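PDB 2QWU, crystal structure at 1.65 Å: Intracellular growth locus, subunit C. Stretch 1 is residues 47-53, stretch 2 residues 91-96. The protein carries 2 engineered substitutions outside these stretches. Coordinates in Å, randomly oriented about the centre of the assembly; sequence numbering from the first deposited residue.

Stretch 1 (47-53) KLDKNIV
Stretch 2 (91-96) LGVLIK

Residues 91-95 lie in a β-strand that begins earlier in the chain, and residues 48-53 pass beside it as an irregular but mostly extended segment. The end-to-end directions, CA 48 to 52 against CA 92 to 95, differ by 107°, so the two chains cross rather than pair as sheet neighbours. The closest CA atoms are those of Ile-52 and Leu-94, 6.9 Å apart. The contact is small, burying 273 Å² over both sides, and it combines one direct hydrogen bond with a few apolar contacts and bridging waters.

Leu-94 is the centre, with the most surface covered. Its phi/psi of -109/109 keeps it in the strand and its CA-to-CB bond points toward the loop; chi1 is t (-175°) and chi2 is p (63°). Leu-94 CB lies 4.0 Å from Ile-52 CG1, while its backbone N and O serve the polar half of the contact. One residue thus offers both a hydrophobic surface and a peptide edge.

Asn-51 takes up that edge. At phi/psi -132/13 the loop departs from its extended path, and the CA-to-CB bond points toward the strand. With chi1 p (61°) and chi2 -1°, Asn-51 ND2 donates a hydrogen bond to Leu-94 O at 2.9 Å, with a nearly straight N-H...O angle of 166°. Water 3 can donate to Asn-51 OD1 at 2.8 Å, and the same water accepts from Leu-94 N at 2.8 Å. The carboxamide suits the site because its donor meets a backbone acceptor directly and its acceptor can reach a backbone donor through water.

Leu-48 makes the second apolar anchor. Phi/psi is -83/143, the CA-to-CB bond points toward the strand, and both chi1 (-80°) and chi2 (-74°) are m. Leu-48 CD1 comes within 3.7 Å of Ile-95 CG2 and 4.1 Å of Val-93 CB, so one methyl packs with two branched apolar side chains of the strand. Val-93 (-130/156, chi1 m) and Ile-95 (-145/163, chi1 p, chi2 t) both point CA-to-CB sideways.

Ile-52 (-108/129) sends its CB sideways, yet chi1 m and chi2 t bring the end of the chain nearer. Ile-52 CD1 sits 4.0 Å from Gly-92 O; with CG1 packed on Leu-94 CB, the buried setting suits an aliphatic residue.

Asp-49, an exposed residue, has no direct contact with the strand; water lies between them. Water 1 can donate to Asp-49 O at 3.1 Å and Leu-94 O at 3.3 Å; water 2 can likewise bridge Asp-49 OD2 at 3.2 Å and Leu-94 O at 3.1 Å.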

# COMPACT_ATOMS: atom_id res chain seq x y z
N LYS A 47 2.30 -14.29 6.47
CA LYS A 47 0.95 -13.76 6.24
C LYS A 47 0.51 -12.86 7.40
O LYS A 47 0.53 -13.27 8.57
CB LYS A 47 -0.04 -14.93 6.10
CG LYS A 47 0.10 -15.63 4.80
CD LYS A 47 -0.70 -16.96 4.68
CE LYS A 47 -0.12 -17.80 3.51
NZ LYS A 47 -1.07 -18.87 3.01
N LEU A 48 0.13 -11.62 7.11
CA LEU A 48 -0.31 -10.75 8.19
C LEU A 48 -1.79 -11.06 8.46
O LEU A 48 -2.54 -11.33 7.54
CB LEU A 48 -0.17 -9.26 7.80
CG LEU A 48 1.17 -8.48 7.86
CD1 LEU A 48 1.55 -8.15 9.33
CD2 LEU A 48 2.28 -9.27 7.18
N ASP A 49 -2.20 -11.04 9.73
CA ASP A 49 -3.60 -11.26 10.10
C ASP A 49 -4.46 -10.10 9.61
O ASP A 49 -4.03 -8.94 9.60
CB ASP A 49 -3.78 -11.32 11.63
CG ASP A 49 -3.02 -12.46 12.29
OD1 ASP A 49 -2.81 -13.54 11.66
OD2 ASP A 49 -2.62 -12.25 13.47
N LYS A 50 -5.68 -10.42 9.18
CA LYS A 50 -6.62 -9.40 8.73
C LYS A 50 -7.33 -8.96 10.03
O LYS A 50 -8.31 -9.55 10.44
CB LYS A 50 -7.61 -10.04 7.77
CG LYS A 50 -8.56 -9.08 7.10
CD LYS A 50 -9.61 -9.94 6.42
CE LYS A 50 -10.30 -9.16 5.38
NZ LYS A 50 -11.38 -10.06 4.85
N ASN A 51 -6.81 -7.92 10.68
CA ASN A 51 -7.30 -7.51 11.98
C ASN A 51 -7.58 -6.02 12.14
O ASN A 51 -7.76 -5.52 13.25
CB ASN A 51 -6.27 -7.94 13.04
CG ASN A 51 -4.92 -7.29 12.82
OD1 ASN A 51 -4.75 -6.55 11.88
ND2 ASN A 51 -3.95 -7.61 13.67
N ILE A 52 -7.61 -5.28 11.03
CA ILE A 52 -7.89 -3.88 11.13
C ILE A 52 -9.27 -3.63 10.60
O ILE A 52 -9.59 -4.11 9.49
CB ILE A 52 -6.88 -3.03 10.30
CG1 ILE A 52 -5.46 -3.23 10.85
CG2 ILE A 52 -7.35 -1.57 10.28
CD1 ILE A 52 -4.37 -2.67 9.90
N VAL A 53 -10.09 -2.94 11.38
CA VAL A 53 -11.45 -2.61 10.92
C VAL A 53 -11.34 -1.32 10.10
O VAL A 53 -11.59 -0.21 10.60
CB VAL A 53 -12.43 -2.46 12.11
CG1 VAL A 53 -13.83 -2.23 11.60
CG2 VAL A 53 -12.38 -3.76 12.94
N LEU A 91 3.51 0.84 4.65
CA LEU A 91 2.31 0.11 5.07
C LEU A 91 2.09 0.24 6.57
O LEU A 91 3.05 0.31 7.32
CB LEU A 91 2.49 -1.39 4.71
CG LEU A 91 2.76 -1.72 3.24
CD1 LEU A 91 3.49 -3.02 3.09
CD2 LEU A 91 1.45 -1.79 2.55
N GLY A 92 0.83 0.27 6.99
CA GLY A 92 0.51 0.32 8.41
C GLY A 92 -0.07 -1.05 8.78
O GLY A 92 -0.98 -1.51 8.10
N VAL A 93 0.48 -1.72 9.81
CA VAL A 93 -0.06 -3.00 10.22
C VAL A 93 -0.29 -3.00 11.72
O VAL A 93 0.30 -2.22 12.46
CB VAL A 93 0.88 -4.18 9.83
CG1 VAL A 93 1.07 -4.19 8.29
CG2 VAL A 93 2.27 -4.01 10.52
N LEU A 94 -1.19 -3.86 12.18
CA LEU A 94 -1.44 -3.95 13.64
C LEU A 94 -0.83 -5.29 14.10
O LEU A 94 -1.33 -6.37 13.76
CB LEU A 94 -2.94 -3.87 13.91
CG LEU A 94 -3.33 -3.82 15.38
CD1 LEU A 94 -2.81 -2.57 16.10
CD2 LEU A 94 -4.91 -3.86 15.33
N ILE A 95 0.28 -5.23 14.84
CA ILE A 95 0.99 -6.46 15.25
C ILE A 95 1.60 -6.32 16.63
O ILE A 95 1.79 -5.21 17.14
CB ILE A 95 2.17 -6.78 14.27
CG1 ILE A 95 3.13 -5.57 14.19
CG2 ILE A 95 1.61 -7.10 12.87
CD1 ILE A 95 4.37 -5.78 13.30
N LYS A 96 1.94 -7.47 17.21
CA LYS A 96 2.62 -7.49 18.51
C LYS A 96 4.11 -7.23 18.24
O LYS A 96 4.62 -7.46 17.14
CB LYS A 96 2.42 -8.86 19.18
CG LYS A 96 0.95 -9.12 19.51
CD LYS A 96 0.70 -10.50 20.11
CE LYS A 96 1.47 -10.62 21.37
NZ LYS A 96 0.97 -11.71 22.28
O HOH W 1 -1.47 -8.42 11.23
O HOH W 2 -1.11 -9.51 13.85
O HOH W 3 -2.46 -5.69 10.52